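Particle-associated glycoside hydrolase (PDB 6C72) probably depolymerises the capsular polysaccharide of its Acinetobacter baumannii host as a trimeric phage tailspike, and binds zinc ions. Local coordinates at residues Ile246-Asp250 with Val275-Asp279; Thr308-Tyr313 with Gln339-Thr343. All blocks are in the same frame, centred on the assembly; numbering follows the deposited sequence.

Contact 1: Ile246-Asp250 with Val275-Asp279; sequences IRGKD and VYCHD. With ZN (zinc ion), chain H.
Val-275 opens the pairing of parallel strands from successive coils of a beta-helix by giving its backbone N to Ile-246 O at 2.9 Å. Its CG1 branch lies against the aliphatic part of Arg-247, reaching CG and CD of that extended side chain as the two cross obliquely; beyond them Arg-247 NE continues to a salt bridge with Asp-310. At Tyr-276 the chain turns a corner, and its N also points at Ile-246 O, so that one carbonyl takes two consecutive amides. Tyr-276 O answers by accepting from Gly-248 N at 2.8 Å, which completes the parallel bridge between Arg-247 and Tyr-276. The ring of Tyr-276, sent along the outgoing loop by CG lying opposite the backbone N (chi1 -173°), passes Gly-248 O and ends at Asp-250. There Tyr-276 OH donates to Asp-250 OD1 at 2.7 Å. It meets that oxygen from the anti side, 26° out of the carboxylate plane, and the carboxylate stands steeply to the ring, 76° between the planes. Thr-309 also bonds Asp-250 OD1, and Gly-248 O takes a bond from Arg-167 of the second subunit. Cys-277 turns inward, its CB 3.6 Å from Ile-246 CG2, an apolar contact inside the coil. His-278 and Asp-279 have left the first segment behind: His-278 ND1 gives its hydrogen to Asp-279 OD1 in the ring plane, while His-278 NE2 binds a zinc ion at 2.0 Å whose other ligands are four waters. With ND1 committed as a donor, NE2 is left to give its lone pair to the metal, and the neighbouring carboxylate would probably strengthen the imidazole as a ligand.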
ATOM      1  N   ILE A 246     -19.659  14.464  -0.920  1.00 24.44           N
ATOM      2  CA  ILE A 246     -18.638  14.872  -1.875  1.00 24.64           C
ATOM      3  C   ILE A 246     -19.163  14.634  -3.283  1.00 25.12           C
ATOM      4  O   ILE A 246     -19.320  13.481  -3.715  1.00 25.19           O
ATOM      5  CB  ILE A 246     -17.326  14.128  -1.647  1.00 24.40           C
ATOM      6  CG1 ILE A 246     -16.927  14.222  -0.155  1.00 23.99           C
ATOM      7  CG2 ILE A 246     -16.272  14.675  -2.589  1.00 24.78           C
ATOM      8  CD1 ILE A 246     -15.547  13.689   0.158  1.00 23.88           C
ATOM      9  N   ARG A 247     -19.375  15.715  -4.025  1.00 27.87           N
ATOM     10  CA  ARG A 247     -19.854  15.589  -5.397  1.00 28.29           C
ATOM     11  C   ARG A 247     -19.270  16.728  -6.218  1.00 28.70           C
ATOM     12  O   ARG A 247     -19.690  17.876  -6.066  1.00 28.90           O
ATOM     13  CB  ARG A 247     -21.380  15.605  -5.436  1.00 28.49           C
ATOM     14  CG  ARG A 247     -21.931  15.328  -6.804  1.00 28.55           C
ATOM     15  CD  ARG A 247     -23.420  15.505  -6.914  1.00 28.78           C
ATOM     16  NE  ARG A 247     -23.836  14.985  -8.198  1.00 29.09           N
ATOM     17  CZ  ARG A 247     -24.981  15.272  -8.805  1.00 29.53           C
ATOM     18  NH1 ARG A 247     -25.846  16.102  -8.231  1.00 29.67           N
ATOM     19  NH2 ARG A 247     -25.253  14.732  -9.994  1.00 29.88           N
ATOM     20  N   GLY A 248     -18.321  16.413  -7.095  1.00 28.21           N
ATOM     21  CA  GLY A 248     -17.759  17.409  -7.984  1.00 28.73           C
ATOM     22  C   GLY A 248     -18.643  17.645  -9.201  1.00 28.78           C
ATOM     23  O   GLY A 248     -19.787  17.194  -9.285  1.00 28.58           O
ATOM     24  N   LYS A 249     -18.078  18.363 -10.172  1.00 28.97           N
ATOM     25  CA  LYS A 249     -18.769  18.645 -11.419  1.00 29.83           C
ATOM     26  C   LYS A 249     -17.892  18.257 -12.602  1.00 30.52           C
ATOM     27  O   LYS A 249     -16.672  18.100 -12.477  1.00 30.45           O
ATOM     28  CB  LYS A 249     -19.164  20.124 -11.528  1.00 30.31           C
ATOM     29  CG  LYS A 249     -20.118  20.577 -10.460  1.00 29.91           C
ATOM     30  CD  LYS A 249     -20.516  22.037 -10.660  1.00 30.60           C
ATOM     31  CE  LYS A 249     -21.412  22.530  -9.530  1.00 30.37           C
ATOM     32  NZ  LYS A 249     -21.848  23.925  -9.759  1.00 31.23           N
ATOM     33  N   ASP A 250     -18.538  18.095 -13.756  1.00 37.22           N
ATOM     34  CA  ASP A 250     -17.806  17.754 -14.964  1.00 37.39           C
ATOM     35  C   ASP A 250     -16.762  18.819 -15.266  1.00 37.99           C
ATOM     36  O   ASP A 250     -17.018  20.018 -15.146  1.00 38.24           O
ATOM     37  CB  ASP A 250     -18.754  17.624 -16.152  1.00 37.34           C
ATOM     38  CG  ASP A 250     -19.642  16.396 -16.068  1.00 36.95           C
ATOM     39  OD1 ASP A 250     -19.469  15.606 -15.113  1.00 36.65           O
ATOM     40  OD2 ASP A 250     -20.488  16.205 -16.981  1.00 37.00           O
ATOM     41  N   VAL A 275     -20.142  10.733  -3.928  1.00 27.39           N
ATOM     42  CA  VAL A 275     -21.037  10.728  -5.074  1.00 28.04           C
ATOM     43  C   VAL A 275     -20.297  10.959  -6.387  1.00 27.86           C
ATOM     44  O   VAL A 275     -20.601  10.313  -7.397  1.00 28.02           O
ATOM     45  CB  VAL A 275     -22.150  11.777  -4.884  1.00 28.68           C
ATOM     46  CG1 VAL A 275     -23.068  11.821  -6.073  1.00 29.03           C
ATOM     47  CG2 VAL A 275     -22.919  11.484  -3.600  1.00 28.99           C
ATOM     48  N   TYR A 276     -19.294  11.840  -6.391  1.00 28.69           N
ATOM     49  CA  TYR A 276     -18.561  12.153  -7.620  1.00 28.81           C
ATOM     50  C   TYR A 276     -17.208  12.720  -7.187  1.00 28.70           C
ATOM     51  O   TYR A 276     -17.117  13.904  -6.852  1.00 29.10           O
ATOM     52  CB  TYR A 276     -19.348  13.134  -8.476  1.00 29.41           C
ATOM     53  CG  TYR A 276     -18.819  13.454  -9.873  1.00 29.62           C
ATOM     54  CD1 TYR A 276     -17.646  12.895 -10.369  1.00 29.45           C
ATOM     55  CD2 TYR A 276     -19.515  14.346 -10.687  1.00 30.04           C
ATOM     56  CE1 TYR A 276     -17.188  13.215 -11.633  1.00 29.79           C
ATOM     57  CE2 TYR A 276     -19.069  14.681 -11.946  1.00 30.26           C
ATOM     58  CZ  TYR A 276     -17.911  14.121 -12.423  1.00 30.30           C
ATOM     59  OH  TYR A 276     -17.489  14.463 -13.697  1.00 31.00           O
ATOM     60  N   CYS A 277     -16.180  11.868  -7.175  1.00 28.38           N
ATOM     61  CA  CYS A 277     -14.863  12.239  -6.664  1.00 28.54           C
ATOM     62  C   CYS A 277     -13.924  11.062  -6.872  1.00 28.33           C
ATOM     63  O   CYS A 277     -14.356   9.935  -7.127  1.00 27.89           O
ATOM     64  CB  CYS A 277     -14.909  12.624  -5.182  1.00 28.24           C
ATOM     65  SG  CYS A 277     -15.663  11.358  -4.097  1.00 27.30           S
ATOM     66  N   HIS A 278     -12.627  11.330  -6.752  1.00 27.19           N
ATOM     67  CA  HIS A 278     -11.665  10.239  -6.752  1.00 27.59           C
ATOM     68  C   HIS A 278     -10.494  10.590  -5.844  1.00 27.46           C
ATOM     69  O   HIS A 278     -10.301  11.747  -5.459  1.00 27.23           O
ATOM     70  CB  HIS A 278     -11.200   9.854  -8.181  1.00 28.70           C
ATOM     71  CG  HIS A 278     -10.387  10.900  -8.886  1.00 29.32           C
ATOM     72  ND1 HIS A 278      -9.008  10.907  -8.874  1.00 29.93           N
ATOM     73  CD2 HIS A 278     -10.756  11.943  -9.668  1.00 29.59           C
ATOM     74  CE1 HIS A 278      -8.564  11.921  -9.591  1.00 30.54           C
ATOM     75  NE2 HIS A 278      -9.603  12.563 -10.088  1.00 30.33           N
ATOM     76  N   ASP A 279      -9.754   9.547  -5.458  1.00 27.69           N
ATOM     77  CA  ASP A 279      -8.565   9.632  -4.609  1.00 27.76           C
ATOM     78  C   ASP A 279      -8.893  10.297  -3.267  1.00 26.86           C
ATOM     79  O   ASP A 279      -8.448  11.395  -2.946  1.00 26.84           O
ATOM     80  CB  ASP A 279      -7.424  10.335  -5.345  1.00 28.66           C
ATOM     81  CG  ASP A 279      -6.746   9.421  -6.364  1.00 29.78           C
ATOM     82  OD1 ASP A 279      -7.187   9.341  -7.540  1.00 30.28           O
ATOM     83  OD2 ASP A 279      -5.769   8.755  -5.968  1.00 30.29           O
TER
HETATM   84 ZN    ZN H 805      -9.517  14.261 -11.224  1.00 38.99          ZN
HETATM   85  O   HOH W   1     -11.540  14.765 -11.406  1.00 27.49           O
HETATM   86  O   HOH W   2      -8.898  13.224 -13.138  1.00 24.13           O
HETATM   87  O   HOH W   3      -9.479  15.857 -12.882  1.00 38.94           O
HETATM   88  O   HOH W   4      -7.643  15.322 -10.467  1.00 32.95           O

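Contact 2: Thr308-Tyr313 with Gln339-Thr343; sequences TTDTVY and QNTPT
Two direct hydrogen bonds, one firm and one weak, join Thr-311 and Asp-310 to Gln-339. Thr-311 OG1 donates to Gln-339 O at 2.8 Å, approaching from 26° off the carbonyl plane; the hydroxyl is brought there by lying opposite its own backbone N (chi1 -174°). From the end of the extended Gln-339 side chain, NE2 bonds chiefly to Asn-305 O and adds a weak, bent bond to Asp-310 O at 3.0 Å. A water accepts from both Val-312 N and Gln-339 N, bridging the two backbones where they do not pair directly. Within 308-313, Thr-308 OG1 accepts from Asp-310 N and closes an ST turn.

The apolar part centres on the ring of Tyr-313. Pro-342 CD sits over one face, 3.5 Å from the ring centroid and 15° off its normal, a CH-pi contact, with CG of the same proline beside it. Thr-341 CG2 lies alongside, 4.0 Å from Tyr-313 CB, and against Thr-311 OG1 (3.2 Å). The ring also stacks with His-278, and Pro-342 O is held by Thr-402 of the second subunit. The loop after strand 333-336 thus packs on the start of strand 312-318 at the edge of stacked parallel coils, consistent with the right-handed beta-helix of phage tailspikes.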
ATOM      1  N   THR A 308     -26.211   9.995 -14.509  1.00 31.44           N
ATOM      2  CA  THR A 308     -25.394  11.201 -14.515  1.00 30.94           C
ATOM      3  C   THR A 308     -23.959  10.812 -14.824  1.00 30.29           C
ATOM      4  O   THR A 308     -23.627   9.631 -14.965  1.00 30.21           O
ATOM      5  CB  THR A 308     -25.427  11.956 -13.177  1.00 30.13           C
ATOM      6  OG1 THR A 308     -24.675  11.223 -12.205  1.00 29.06           O
ATOM      7  CG2 THR A 308     -26.846  12.140 -12.693  1.00 30.74           C
ATOM      8  N   THR A 309     -23.104  11.820 -14.907  1.00 29.89           N
ATOM      9  CA  THR A 309     -21.671  11.621 -15.053  1.00 29.24           C
ATOM     10  C   THR A 309     -20.977  11.369 -13.727  1.00 28.09           C
ATOM     11  O   THR A 309     -19.742  11.341 -13.703  1.00 27.54           O
ATOM     12  CB  THR A 309     -21.031  12.834 -15.718  1.00 29.39           C
ATOM     13  OG1 THR A 309     -21.364  14.007 -14.954  1.00 29.16           O
ATOM     14  CG2 THR A 309     -21.487  12.963 -17.180  1.00 30.60           C
ATOM     15  N   ASP A 310     -21.729  11.216 -12.636  1.00 29.40           N
ATOM     16  CA  ASP A 310     -21.127  10.894 -11.348  1.00 29.08           C
ATOM     17  C   ASP A 310     -20.260   9.638 -11.440  1.00 28.72           C
ATOM     18  O   ASP A 310     -20.646   8.634 -12.048  1.00 28.77           O
ATOM     19  CB  ASP A 310     -22.203  10.664 -10.292  1.00 29.47           C
ATOM     20  CG  ASP A 310     -22.908  11.925  -9.868  1.00 29.64           C
ATOM     21  OD1 ASP A 310     -22.475  13.042 -10.232  1.00 29.21           O
ATOM     22  OD2 ASP A 310     -23.931  11.776  -9.171  1.00 30.12           O
ATOM     23  N   THR A 311     -19.092   9.693 -10.808  1.00 31.27           N
ATOM     24  CA  THR A 311     -18.253   8.516 -10.710  1.00 30.84           C
ATOM     25  C   THR A 311     -17.390   8.653  -9.463  1.00 30.58           C
ATOM     26  O   THR A 311     -17.022   9.768  -9.076  1.00 30.66           O
ATOM     27  CB  THR A 311     -17.392   8.323 -11.973  1.00 30.75           C
ATOM     28  OG1 THR A 311     -16.692   7.074 -11.876  1.00 30.33           O
ATOM     29  CG2 THR A 311     -16.380   9.446 -12.139  1.00 30.80           C
ATOM     30  N   VAL A 312     -17.121   7.520  -8.806  1.00 24.27           N
ATOM     31  CA  VAL A 312     -16.284   7.481  -7.610  1.00 23.61           C
ATOM     32  C   VAL A 312     -15.293   6.342  -7.739  1.00 23.53           C
ATOM     33  O   VAL A 312     -15.679   5.215  -8.057  1.00 23.81           O
ATOM     34  CB  VAL A 312     -17.097   7.315  -6.315  1.00 23.32           C
ATOM     35  CG1 VAL A 312     -16.137   7.193  -5.141  1.00 22.77           C
ATOM     36  CG2 VAL A 312     -18.003   8.512  -6.122  1.00 23.47           C
ATOM     37  N   TYR A 313     -14.021   6.633  -7.494  1.00 23.25           N
ATOM     38  CA  TYR A 313     -13.007   5.600  -7.576  1.00 23.26           C
ATOM     39  C   TYR A 313     -11.789   6.059  -6.788  1.00 22.91           C
ATOM     40  O   TYR A 313     -11.655   7.238  -6.467  1.00 22.76           O
ATOM     41  CB  TYR A 313     -12.654   5.269  -9.039  1.00 23.82           C
ATOM     42  CG  TYR A 313     -12.288   6.453  -9.904  1.00 24.03           C
ATOM     43  CD1 TYR A 313     -13.272   7.257 -10.473  1.00 24.30           C
ATOM     44  CD2 TYR A 313     -10.953   6.764 -10.159  1.00 24.03           C
ATOM     45  CE1 TYR A 313     -12.944   8.336 -11.258  1.00 24.54           C
ATOM     46  CE2 TYR A 313     -10.617   7.849 -10.952  1.00 24.26           C
ATOM     47  CZ  TYR A 313     -11.619   8.633 -11.497  1.00 24.50           C
ATOM     48  OH  TYR A 313     -11.294   9.724 -12.285  1.00 24.78           O
ATOM     49  N   GLN A 339     -19.577   3.126 -11.085  1.00 29.08           N
ATOM     50  CA  GLN A 339     -20.352   3.680 -12.195  1.00 29.72           C
ATOM     51  C   GLN A 339     -19.450   4.542 -13.060  1.00 29.68           C
ATOM     52  O   GLN A 339     -18.948   5.568 -12.586  1.00 29.58           O
ATOM     53  CB  GLN A 339     -21.529   4.514 -11.694  1.00 30.24           C
ATOM     54  CG  GLN A 339     -22.252   5.292 -12.802  1.00 30.93           C
ATOM     55  CD  GLN A 339     -23.411   6.126 -12.258  1.00 31.53           C
ATOM     56  OE1 GLN A 339     -24.364   5.590 -11.685  1.00 31.90           O
ATOM     57  NE2 GLN A 339     -23.326   7.440 -12.431  1.00 31.70           N
ATOM     58  N   ASN A 340     -19.257   4.136 -14.319  1.00 38.32           N
ATOM     59  CA  ASN A 340     -18.548   4.951 -15.303  1.00 38.39           C
ATOM     60  C   ASN A 340     -17.134   5.312 -14.845  1.00 37.95           C
ATOM     61  O   ASN A 340     -16.625   6.391 -15.165  1.00 38.05           O
ATOM     62  CB  ASN A 340     -19.343   6.225 -15.650  1.00 38.87           C
ATOM     63  CG  ASN A 340     -20.735   5.925 -16.250  1.00 39.51           C
ATOM     64  OD1 ASN A 340     -20.927   4.937 -16.960  1.00 39.71           O
ATOM     65  ND2 ASN A 340     -21.689   6.799 -15.991  1.00 39.93           N
ATOM     66  N   THR A 341     -16.499   4.445 -14.063  1.00 28.74           N
ATOM     67  CA  THR A 341     -15.135   4.718 -13.633  1.00 28.46           C
ATOM     68  C   THR A 341     -14.173   4.480 -14.794  1.00 28.48           C
ATOM     69  O   THR A 341     -14.440   3.649 -15.669  1.00 28.52           O
ATOM     70  CB  THR A 341     -14.735   3.851 -12.434  1.00 28.03           C
ATOM     71  OG1 THR A 341     -14.645   2.468 -12.822  1.00 27.86           O
ATOM     72  CG2 THR A 341     -15.740   4.025 -11.281  1.00 27.97           C
ATOM     73  N   PRO A 342     -13.051   5.203 -14.826  1.00 27.97           N
ATOM     74  CA  PRO A 342     -12.148   5.105 -15.988  1.00 28.03           C
ATOM     75  C   PRO A 342     -11.583   3.712 -16.222  1.00 28.43           C
ATOM     76  O   PRO A 342     -11.379   3.329 -17.384  1.00 29.29           O
ATOM     77  CB  PRO A 342     -11.037   6.106 -15.657  1.00 28.17           C
ATOM     78  CG  PRO A 342     -11.103   6.271 -14.138  1.00 28.10           C
ATOM     79  CD  PRO A 342     -12.556   6.141 -13.805  1.00 28.07           C
ATOM     80  N   THR A 343     -11.311   2.940 -15.175  1.00 27.31           N
ATOM     81  CA  THR A 343     -10.760   1.605 -15.379  1.00 27.77           C
ATOM     82  C   THR A 343     -11.775   0.491 -15.196  1.00 28.09           C
ATOM     83  O   THR A 343     -11.466  -0.660 -15.518  1.00 28.68           O
ATOM     84  CB  THR A 343      -9.576   1.346 -14.441  1.00 27.21           C
ATOM     85  OG1 THR A 343     -10.065   1.149 -13.107  1.00 26.50           O
ATOM     86  CG2 THR A 343      -8.571   2.495 -14.491  1.00 26.91           C
TER
HETATM   87  O   HOH W   5     -18.077   4.624  -9.042  1.00 21.83           O

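In the fold
Contact 1 and contact 2 lie one after the other along the chain and side by side in the fold, their centres about 9 Å apart, with strands 277-278 and 312-318 as parallel neighbours. They meet directly: Cys-277 N lies 3.0 Å from Thr-311 O, a probable backbone hydrogen bond, and Asp-250 OD1 lies 2.5 Å from Thr-309 OG1, a probable bond joining the loops. Tyr-313 of contact 2 stacks on His-278, the ring that binds the zinc ion, and so lies in the second shell of the metal; Tyr-313 OH is 5.0 Å from the zinc, too far to be a ligand. Both contacts touch the second subunit, which places them at the trimer interface.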